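Local coordinates for polyhomeotic-proximal chromatin protein (PDB 1KW4), which maintains transcriptional repression of homeotic genes as a Polycomb group component of the PRC1 complex, seen here through its polymer-forming SAM domain, at residues K70-A73 with K74-I78; V36-F39 with I40-E43; P12-S15 with S16-V19; R27-P30 with G31-D34. The protein carries 1 engineered substitution. All blocks are in the same frame, centred on the assembly; numbering follows the deposited sequence.

Along the chain the four local contacts come in the order 3, 4, 2, 1, and together they follow the all-alpha SAM domain from its entry to its last helix. Contact 3 leads into helix 19-27, contact 4 is the loop that leaves it, contact 2 is the short helix 36-41 with its end, and contact 1 lies in helix 65-78. The centres of contacts 1 and 2 are about 18 Å apart, on opposite sides of the chain's centre, yet I71 CD1 and F39 CZ meet at 3.9 Å in the core. I14 of contact 3 packs on I78 and V75, bringing the entry and the last helix together in a unit that assembles into a helical polymer.

Contact 1: K70-A73 with K74-I78; sequences KIVA and KVESI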
loop_
_atom_site.group_PDB
_atom_site.type_symbol
_atom_site.label_atom_id
_atom_site.label_comp_id
_atom_site.label_asym_id
_atom_site.label_seq_id
_atom_site.Cartn_x
_atom_site.Cartn_y
_atom_site.Cartn_z
ATOM N N LYS A 70 -7.860 5.303 0.277
ATOM C CA LYS A 70 -8.038 4.448 -0.889
ATOM C C LYS A 70 -7.205 3.170 -0.797
ATOM O O LYS A 70 -7.662 2.098 -1.196
ATOM C CB LYS A 70 -7.699 5.236 -2.159
ATOM C CG LYS A 70 -8.707 6.354 -2.435
ATOM C CD LYS A 70 -8.098 7.542 -3.171
ATOM C CE LYS A 70 -7.832 7.240 -4.627
ATOM N NZ LYS A 70 -7.382 8.471 -5.336
ATOM N N ILE A 71 -5.991 3.272 -0.262
ATOM C CA ILE A 71 -5.139 2.093 -0.125
ATOM C C ILE A 71 -5.730 1.111 0.888
ATOM O O ILE A 71 -5.862 -0.083 0.610
ATOM C CB ILE A 71 -3.707 2.487 0.309
ATOM C CG1 ILE A 71 -3.028 3.259 -0.827
ATOM C CG2 ILE A 71 -2.893 1.240 0.674
ATOM C CD1 ILE A 71 -1.711 3.895 -0.433
ATOM N N VAL A 72 -6.095 1.613 2.062
ATOM C CA VAL A 72 -6.671 0.752 3.090
ATOM C C VAL A 72 -7.939 0.062 2.587
ATOM O O VAL A 72 -8.137 -1.133 2.816
ATOM C CB VAL A 72 -7.000 1.556 4.373
ATOM C CG1 VAL A 72 -7.725 0.669 5.381
ATOM C CG2 VAL A 72 -5.716 2.089 4.987
ATOM N N ALA A 73 -8.782 0.816 1.887
ATOM C CA ALA A 73 -10.039 0.289 1.352
ATOM C C ALA A 73 -9.845 -0.788 0.285
ATOM O O ALA A 73 -10.565 -1.791 0.269
ATOM C CB ALA A 73 -10.878 1.425 0.782
ATOM N N LYS A 74 -8.884 -0.579 -0.611
ATOM C CA LYS A 74 -8.627 -1.553 -1.667
ATOM C C LYS A 74 -8.134 -2.864 -1.067
ATOM O O LYS A 74 -8.566 -3.943 -1.480
ATOM C CB LYS A 74 -7.594 -1.013 -2.659
ATOM C CG LYS A 74 -7.418 -1.882 -3.895
ATOM C CD LYS A 74 -8.716 -1.979 -4.690
ATOM C CE LYS A 74 -8.529 -2.798 -5.957
ATOM N NZ LYS A 74 -9.784 -2.872 -6.760
ATOM N N VAL A 75 -7.231 -2.773 -0.095
ATOM C CA VAL A 75 -6.701 -3.964 0.560
ATOM C C VAL A 75 -7.831 -4.718 1.263
ATOM O O VAL A 75 -7.893 -5.948 1.212
ATOM C CB VAL A 75 -5.603 -3.593 1.584
ATOM C CG1 VAL A 75 -5.174 -4.821 2.374
ATOM C CG2 VAL A 75 -4.405 -2.995 0.853
ATOM N N GLU A 76 -8.729 -3.979 1.910
ATOM C CA GLU A 76 -9.857 -4.592 2.611
ATOM C C GLU A 76 -10.768 -5.337 1.639
ATOM O O GLU A 76 -11.230 -6.441 1.934
ATOM C CB GLU A 76 -10.683 -3.530 3.347
ATOM C CG GLU A 76 -9.937 -2.767 4.423
ATOM C CD GLU A 76 -10.806 -1.716 5.099
ATOM O OE1 GLU A 76 -11.478 -0.944 4.382
ATOM O OE2 GLU A 76 -10.810 -1.656 6.348
ATOM N N SER A 77 -11.025 -4.734 0.482
ATOM C CA SER A 77 -11.897 -5.344 -0.517
ATOM C C SER A 77 -11.313 -6.626 -1.100
ATOM O O SER A 77 -12.039 -7.587 -1.358
ATOM C CB SER A 77 -12.187 -4.354 -1.650
ATOM O OG SER A 77 -11.027 -4.096 -2.422
ATOM N N ILE A 78 -10.001 -6.638 -1.312
ATOM C CA ILE A 78 -9.326 -7.808 -1.862
ATOM C C ILE A 78 -9.280 -8.918 -0.817
ATOM O O ILE A 78 -9.649 -10.062 -1.091
ATOM C CB ILE A 78 -7.883 -7.462 -2.299
ATOM C CG1 ILE A 78 -7.916 -6.417 -3.416
ATOM C CG2 ILE A 78 -7.159 -8.718 -2.769
ATOM C CD1 ILE A 78 -6.546 -5.958 -3.873
#
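E76 folds back over V72 one turn earlier in the helix. Its CG lies 2.9 Å from V72 O, a tight approach, and its carboxylate carbon CD stands 3.9 Å from V72 CG1, with the two side chains crossing obliquely. The first torsion explains this: at chi1 -62° CG sits beside the backbone N, the atom that donates to V72 O at 3.0 Å, so the side chain runs back along the same carbonyl. A glutamate suits the place because its CG methylene can lie on V72 O while the carboxylate rests beside the valine methyl, on an exposed flank where its charge can stay hydrated.

On the inward flank, V75 sets its CG2 3.3 Å from I71 O, beside the carbonyl that V75 N uses for a nearly straight helix bond. Nearer the helix end, S77 turns its hydroxyl back to the chain: OG lies between its own N and carbonyl carbon (chi1 68°) and donates to K74 O at 2.6 Å. I78 N reaches the same oxygen from the same face, so K74 O is gripped twice.

The apolar stripe I71, V75 and I78 seats helix 65-78 in the fold. I71 packs on I26 of helix 19-27, V75 on L49 and L50 of helix 46-51, and I78 on F25, while K70 extends to the loop between helices 19-27 and 36-41, its NZ hydrogen-bonded to P30 O.

Contact 2: V36-F39 with I40-E43; sequences VDDF and IQQE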
loop_
_atom_site.group_PDB
_atom_site.type_symbol
_atom_site.label_atom_id
_atom_site.label_comp_id
_atom_site.label_asym_id
_atom_site.label_seq_id
_atom_site.Cartn_x
_atom_site.Cartn_y
_atom_site.Cartn_z
ATOM N N VAL A 36 4.999 5.513 -4.597
ATOM C CA VAL A 36 5.674 4.259 -4.925
ATOM C C VAL A 36 7.062 4.152 -4.283
ATOM O O VAL A 36 7.397 3.129 -3.690
ATOM C CB VAL A 36 5.808 4.075 -6.464
ATOM C CG1 VAL A 36 6.714 2.892 -6.778
ATOM C CG2 VAL A 36 4.436 3.842 -7.080
ATOM N N ASP A 37 7.873 5.200 -4.391
ATOM C CA ASP A 37 9.210 5.144 -3.803
ATOM C C ASP A 37 9.200 5.003 -2.283
ATOM O O ASP A 37 10.096 4.380 -1.713
ATOM C CB ASP A 37 10.033 6.374 -4.205
ATOM C CG ASP A 37 10.373 6.388 -5.685
ATOM O OD1 ASP A 37 10.355 5.307 -6.314
ATOM O OD2 ASP A 37 10.673 7.480 -6.218
ATOM N N ASP A 38 8.197 5.580 -1.626
ATOM C CA ASP A 38 8.095 5.487 -0.172
ATOM C C ASP A 38 7.834 4.045 0.259
ATOM O O ASP A 38 8.414 3.570 1.239
ATOM C CB ASP A 38 6.978 6.392 0.355
ATOM C CG ASP A 38 7.243 7.858 0.084
ATOM O OD1 ASP A 38 8.381 8.310 0.339
ATOM O OD2 ASP A 38 6.316 8.559 -0.377
ATOM N N PHE A 39 6.962 3.346 -0.464
ATOM C CA PHE A 39 6.672 1.954 -0.128
ATOM C C PHE A 39 7.917 1.087 -0.309
ATOM O O PHE A 39 8.191 0.197 0.502
ATOM C CB PHE A 39 5.513 1.411 -0.984
ATOM C CG PHE A 39 4.153 1.737 -0.429
ATOM C CD1 PHE A 39 3.591 2.999 -0.607
ATOM C CD2 PHE A 39 3.463 0.798 0.333
ATOM C CE1 PHE A 39 2.363 3.323 -0.027
ATOM C CE2 PHE A 39 2.235 1.111 0.920
ATOM C CZ PHE A 39 1.685 2.376 0.741
ATOM N N ILE A 40 8.682 1.352 -1.364
ATOM C CA ILE A 40 9.895 0.581 -1.612
ATOM C C ILE A 40 10.927 0.872 -0.522
ATOM O O ILE A 40 11.536 -0.051 0.027
ATOM C CB ILE A 40 10.494 0.909 -3.004
ATOM C CG1 ILE A 40 9.541 0.428 -4.100
ATOM C CG2 ILE A 40 11.858 0.227 -3.171
ATOM C CD1 ILE A 40 9.932 0.882 -5.506
ATOM N N GLN A 41 11.105 2.152 -0.202
ATOM C CA GLN A 41 12.069 2.561 0.821
ATOM C C GLN A 41 11.752 1.986 2.202
ATOM O O GLN A 41 12.662 1.649 2.960
ATOM C CB GLN A 41 12.135 4.091 0.903
ATOM C CG GLN A 41 13.102 4.611 1.962
ATOM C CD GLN A 41 13.137 6.125 2.033
ATOM O OE1 GLN A 41 12.119 6.770 2.291
ATOM N NE2 GLN A 41 14.314 6.701 1.806
ATOM N N GLN A 42 10.469 1.872 2.534
ATOM C CA GLN A 42 10.078 1.332 3.831
ATOM C C GLN A 42 9.940 -0.191 3.810
ATOM O O GLN A 42 9.533 -0.795 4.808
ATOM C CB GLN A 42 8.769 1.970 4.304
ATOM C CG GLN A 42 8.879 3.458 4.620
ATOM C CD GLN A 42 9.938 3.754 5.670
ATOM O OE1 GLN A 42 9.938 3.167 6.752
ATOM N NE2 GLN A 42 10.845 4.671 5.354
ATOM N N GLU A 43 10.285 -0.793 2.675
ATOM C CA GLU A 43 10.237 -2.243 2.475
ATOM C C GLU A 43 8.900 -2.866 2.867
ATOM O O GLU A 43 8.840 -3.839 3.627
ATOM C CB GLU A 43 11.385 -2.909 3.245
ATOM C CG GLU A 43 12.736 -2.285 2.922
ATOM C CD GLU A 43 13.887 -2.938 3.659
ATOM O OE1 GLU A 43 13.768 -3.162 4.882
ATOM O OE2 GLU A 43 14.923 -3.213 3.014
HETATM O O HOH W 1 9.744 6.724 2.962
#
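I40 lies alongside V36 one helical turn back, both side chains pointing the same way, and its CD1 meets V36 CG1 at 4.0 Å. With CG1 set beside the backbone N (chi1 -66°), the isoleucine also brings that methylene to 3.5 Å from V36 O, next to the I40 N that bonds this carbonyl. Isoleucine fits here because its CG1 and CD1 lie over V36 O; I40 also rests on S23, and V36 on R27.

F39 plays a different part. Of its side chain, CB touches the next residue, at I40 N, while the ring leaves for the interior and is surrounded by V22, I26, I44, L52 and M61, a setting that favours a large aromatic.

On the polar flank, one water sits between D38, Q41 and Q42. It donates to Q41 OE1 at 2.5 Å; its links to D38 OD1 and Q42 NE2 are weak. Q42 CG lies 3.4 Å from D38 O, whose bond from Q42 N is one of the last of the helix.

Beyond it the chain turns sharply: E43 adopts a positive phi of 51° and its N bonds back to I40 O at 3.0 Å, one of the two bonds that, with the positive phi, make the Schellman motif that commonly ends an alpha-helix.

Contact 3: P12-S15 with S16-V19; sequences PPIS and SWSV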
loop_
_atom_site.group_PDB
_atom_site.type_symbol
_atom_site.label_atom_id
_atom_site.label_comp_id
_atom_site.label_asym_id
_atom_site.label_seq_id
_atom_site.Cartn_x
_atom_site.Cartn_y
_atom_site.Cartn_z
ATOM N N PRO A 12 -2.080 -13.244 -6.733
ATOM C CA PRO A 12 -1.879 -14.311 -5.744
ATOM C C PRO A 12 -2.289 -13.722 -4.387
ATOM O O PRO A 12 -2.621 -12.536 -4.310
ATOM C CB PRO A 12 -0.382 -14.585 -5.836
ATOM C CG PRO A 12 0.181 -13.247 -6.229
ATOM C CD PRO A 12 -0.794 -12.779 -7.277
ATOM N N PRO A 13 -2.279 -14.530 -3.312
ATOM C CA PRO A 13 -2.662 -14.013 -1.988
ATOM C C PRO A 13 -1.772 -12.834 -1.579
ATOM O O PRO A 13 -0.565 -12.847 -1.824
ATOM C CB PRO A 13 -2.468 -15.224 -1.073
ATOM C CG PRO A 13 -2.711 -16.393 -1.994
ATOM C CD PRO A 13 -1.976 -15.972 -3.246
ATOM N N ILE A 14 -2.361 -11.815 -0.956
ATOM C CA ILE A 14 -1.586 -10.646 -0.542
ATOM C C ILE A 14 -0.411 -11.035 0.351
ATOM O O ILE A 14 0.681 -10.480 0.226
ATOM C CB ILE A 14 -2.478 -9.608 0.205
ATOM C CG1 ILE A 14 -3.556 -9.075 -0.740
ATOM C CG2 ILE A 14 -1.625 -8.440 0.699
ATOM C CD1 ILE A 14 -4.547 -8.140 -0.068
ATOM N N SER A 15 -0.619 -12.002 1.238
ATOM C CA SER A 15 0.448 -12.432 2.131
ATOM C C SER A 15 1.695 -12.922 1.384
ATOM O O SER A 15 2.780 -12.974 1.959
ATOM C CB SER A 15 -0.063 -13.529 3.079
ATOM O OG SER A 15 -0.633 -14.608 2.355
ATOM N N SER A 16 1.541 -13.270 0.107
ATOM C CA SER A 16 2.664 -13.748 -0.704
ATOM C C SER A 16 3.361 -12.649 -1.518
ATOM O O SER A 16 4.400 -12.897 -2.140
ATOM C CB SER A 16 2.193 -14.839 -1.673
ATOM O OG SER A 16 1.436 -14.276 -2.740
ATOM N N TRP A 17 2.802 -11.441 -1.515
ATOM C CA TRP A 17 3.381 -10.338 -2.291
ATOM C C TRP A 17 4.741 -9.855 -1.794
ATOM O O TRP A 17 4.959 -9.695 -0.595
ATOM C CB TRP A 17 2.428 -9.134 -2.316
ATOM C CG TRP A 17 1.109 -9.343 -3.027
ATOM C CD1 TRP A 17 0.606 -10.515 -3.529
ATOM C CD2 TRP A 17 0.100 -8.350 -3.244
ATOM N NE1 TRP A 17 -0.660 -10.309 -4.038
ATOM C CE2 TRP A 17 -0.992 -8.989 -3.875
ATOM C CE3 TRP A 17 0.014 -6.977 -2.963
ATOM C CZ2 TRP A 17 -2.159 -8.301 -4.226
ATOM C CZ3 TRP A 17 -1.144 -6.294 -3.311
ATOM C CH2 TRP A 17 -2.218 -6.956 -3.937
ATOM N N SER A 18 5.654 -9.613 -2.728
ATOM C CA SER A 18 6.980 -9.108 -2.391
ATOM C C SER A 18 6.913 -7.580 -2.303
ATOM O O SER A 18 5.867 -6.983 -2.561
ATOM C CB SER A 18 7.981 -9.492 -3.482
ATOM O OG SER A 18 7.638 -8.873 -4.714
ATOM N N VAL A 19 8.028 -6.950 -1.938
ATOM C CA VAL A 19 8.067 -5.489 -1.874
ATOM C C VAL A 19 7.815 -4.949 -3.287
ATOM O O VAL A 19 7.076 -3.978 -3.467
ATOM C CB VAL A 19 9.439 -4.979 -1.353
ATOM C CG1 VAL A 19 9.560 -3.466 -1.561
ATOM C CG2 VAL A 19 9.578 -5.299 0.140
HETATM O O HOH W 2 4.596 -10.859 1.960
#
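W17 swings its indole back against I14 and P12 in a short 3-10 turn that leads to the N-cap of helix 19-27. The five-membered ring takes I14 CA over one face as a CH-pi contact, the carbon standing 3.6 Å from the ring centroid, and I14 CG1 continues along the six-membered ring to reach CZ2.

Donors and acceptors are closely matched. The indole NE1 bonds P12 O at 3.0 Å, with the nitrogen well above the carbonyl plane. P13 O takes two bonds from S16: the hydroxyl OG approaches in the carbonyl plane at 2.6 Å, placed there by a chi1 of 74°, and the backbone N comes from above the plane at 2.9 Å. W17 N closes the turn on I14 O. Prolines suit the first two positions because they have no N-H to satisfy and hold the backbone extended, with their carbonyls offered to the turn.

Further out, F25, whose ring meets the indole at about 55°, and L49 also pack on W17. A phenylalanine in place of W17 would probably leave P12 O without its indole donor and uncover part of I14.

S18 is the N-cap: its OG caps a backbone N of the helix, while its own N donates to D21 OD2. Nearer the turn, one water donates to both S15 O and W17 O, at 2.8 Å each.

Contact 4: R27-P30 with G31-D34; sequences RELP and GCQD
L29 and C32 close a type II beta turn, C32 N donating to L29 O at 3.0 Å. This is the compact half of the contact: L29 CB lies 4.0 Å from C32 SG, and C32 CB is 3.5 Å from L29 O, so both side chains of the turn's ends lean on the same side. Each continues inward to helix 65-78, with C32 resting on P67. A small cysteine fits where the turn is pressed against that helix.

Between them, P30 and G31 follow the rules of the turn. Proline is at ease with the negative phi needed at the first corner. The second corner has a positive phi of 79°, which favours glycine, and a side-chain carbon there would run into P30 O.

The outer half is looser. R27, at the end of helix 19-27, and Q33 run alongside each other on the exposed surface, in a loose approach without a hydrogen bond. With CG anti to the backbone N (chi1 173°) and a bend at chi2, the arginine brings its guanidinium beside the Q33 amide, their planes 36° apart. Q33 OE1 thus lies over one guanidinium face, displaced toward its rim, 3.9 Å from R27 NH1.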
loop_
_atom_site.group_PDB
_atom_site.type_symbol
_atom_site.label_atom_id
_atom_site.label_comp_id
_atom_site.label_asym_id
_atom_site.label_seq_id
_atom_site.Cartn_x
_atom_site.Cartn_y
_atom_site.Cartn_z
ATOM N N ARG A 27 1.422 1.691 -7.632
ATOM C CA ARG A 27 1.582 2.428 -8.885
ATOM C C ARG A 27 0.295 2.490 -9.704
ATOM O O ARG A 27 0.018 3.499 -10.363
ATOM C CB ARG A 27 2.681 1.784 -9.742
ATOM C CG ARG A 27 2.823 2.382 -11.144
ATOM C CD ARG A 27 3.390 3.791 -11.104
ATOM N NE ARG A 27 3.537 4.366 -12.444
ATOM C CZ ARG A 27 2.526 4.800 -13.193
ATOM N NH1 ARG A 27 1.279 4.733 -12.742
ATOM N NH2 ARG A 27 2.763 5.309 -14.397
ATOM N N GLU A 28 -0.492 1.421 -9.651
ATOM C CA GLU A 28 -1.732 1.337 -10.416
ATOM C C GLU A 28 -2.994 1.856 -9.727
ATOM O O GLU A 28 -4.061 1.898 -10.344
ATOM C CB GLU A 28 -1.944 -0.107 -10.875
ATOM C CG GLU A 28 -0.788 -0.632 -11.712
ATOM C CD GLU A 28 -0.946 -2.090 -12.092
ATOM O OE1 GLU A 28 -1.059 -2.938 -11.178
ATOM O OE2 GLU A 28 -0.953 -2.387 -13.307
ATOM N N LEU A 29 -2.885 2.243 -8.459
ATOM C CA LEU A 29 -4.034 2.782 -7.730
ATOM C C LEU A 29 -4.183 4.263 -8.057
ATOM O O LEU A 29 -3.259 5.047 -7.858
ATOM C CB LEU A 29 -3.857 2.618 -6.217
ATOM C CG LEU A 29 -4.446 1.373 -5.558
ATOM C CD1 LEU A 29 -4.216 1.438 -4.051
ATOM C CD2 LEU A 29 -5.938 1.290 -5.860
ATOM N N PRO A 30 -5.361 4.670 -8.550
ATOM C CA PRO A 30 -5.593 6.074 -8.900
ATOM C C PRO A 30 -5.196 7.093 -7.832
ATOM O O PRO A 30 -5.665 7.037 -6.695
ATOM C CB PRO A 30 -7.089 6.107 -9.224
ATOM C CG PRO A 30 -7.647 4.994 -8.382
ATOM C CD PRO A 30 -6.620 3.906 -8.587
ATOM N N GLY A 31 -4.316 8.015 -8.212
ATOM C CA GLY A 31 -3.867 9.055 -7.301
ATOM C C GLY A 31 -2.811 8.684 -6.272
ATOM O O GLY A 31 -2.495 9.491 -5.396
ATOM N N CYS A 32 -2.242 7.486 -6.376
ATOM C CA CYS A 32 -1.240 7.052 -5.402
ATOM C C CYS A 32 0.169 6.879 -5.972
ATOM O O CYS A 32 1.095 6.528 -5.239
ATOM C CB CYS A 32 -1.677 5.728 -4.761
ATOM S SG CYS A 32 -3.275 5.778 -3.901
ATOM N N GLN A 33 0.342 7.149 -7.262
ATOM C CA GLN A 33 1.647 6.966 -7.893
ATOM C C GLN A 33 2.821 7.728 -7.274
ATOM O O GLN A 33 3.965 7.289 -7.388
ATOM C CB GLN A 33 1.557 7.278 -9.392
ATOM C CG GLN A 33 1.442 8.747 -9.741
ATOM C CD GLN A 33 1.212 8.964 -11.227
ATOM O OE1 GLN A 33 1.966 8.463 -12.066
ATOM N NE2 GLN A 33 0.166 9.715 -11.562
ATOM N N ASP A 34 2.557 8.850 -6.612
ATOM C CA ASP A 34 3.635 9.625 -6.001
ATOM C C ASP A 34 4.228 8.965 -4.759
ATOM O O ASP A 34 5.241 9.429 -4.234
ATOM C CB ASP A 34 3.154 11.026 -5.610
ATOM C CG ASP A 34 2.671 11.835 -6.796
ATOM O OD1 ASP A 34 3.354 11.831 -7.841
ATOM O OD2 ASP A 34 1.611 12.486 -6.674
#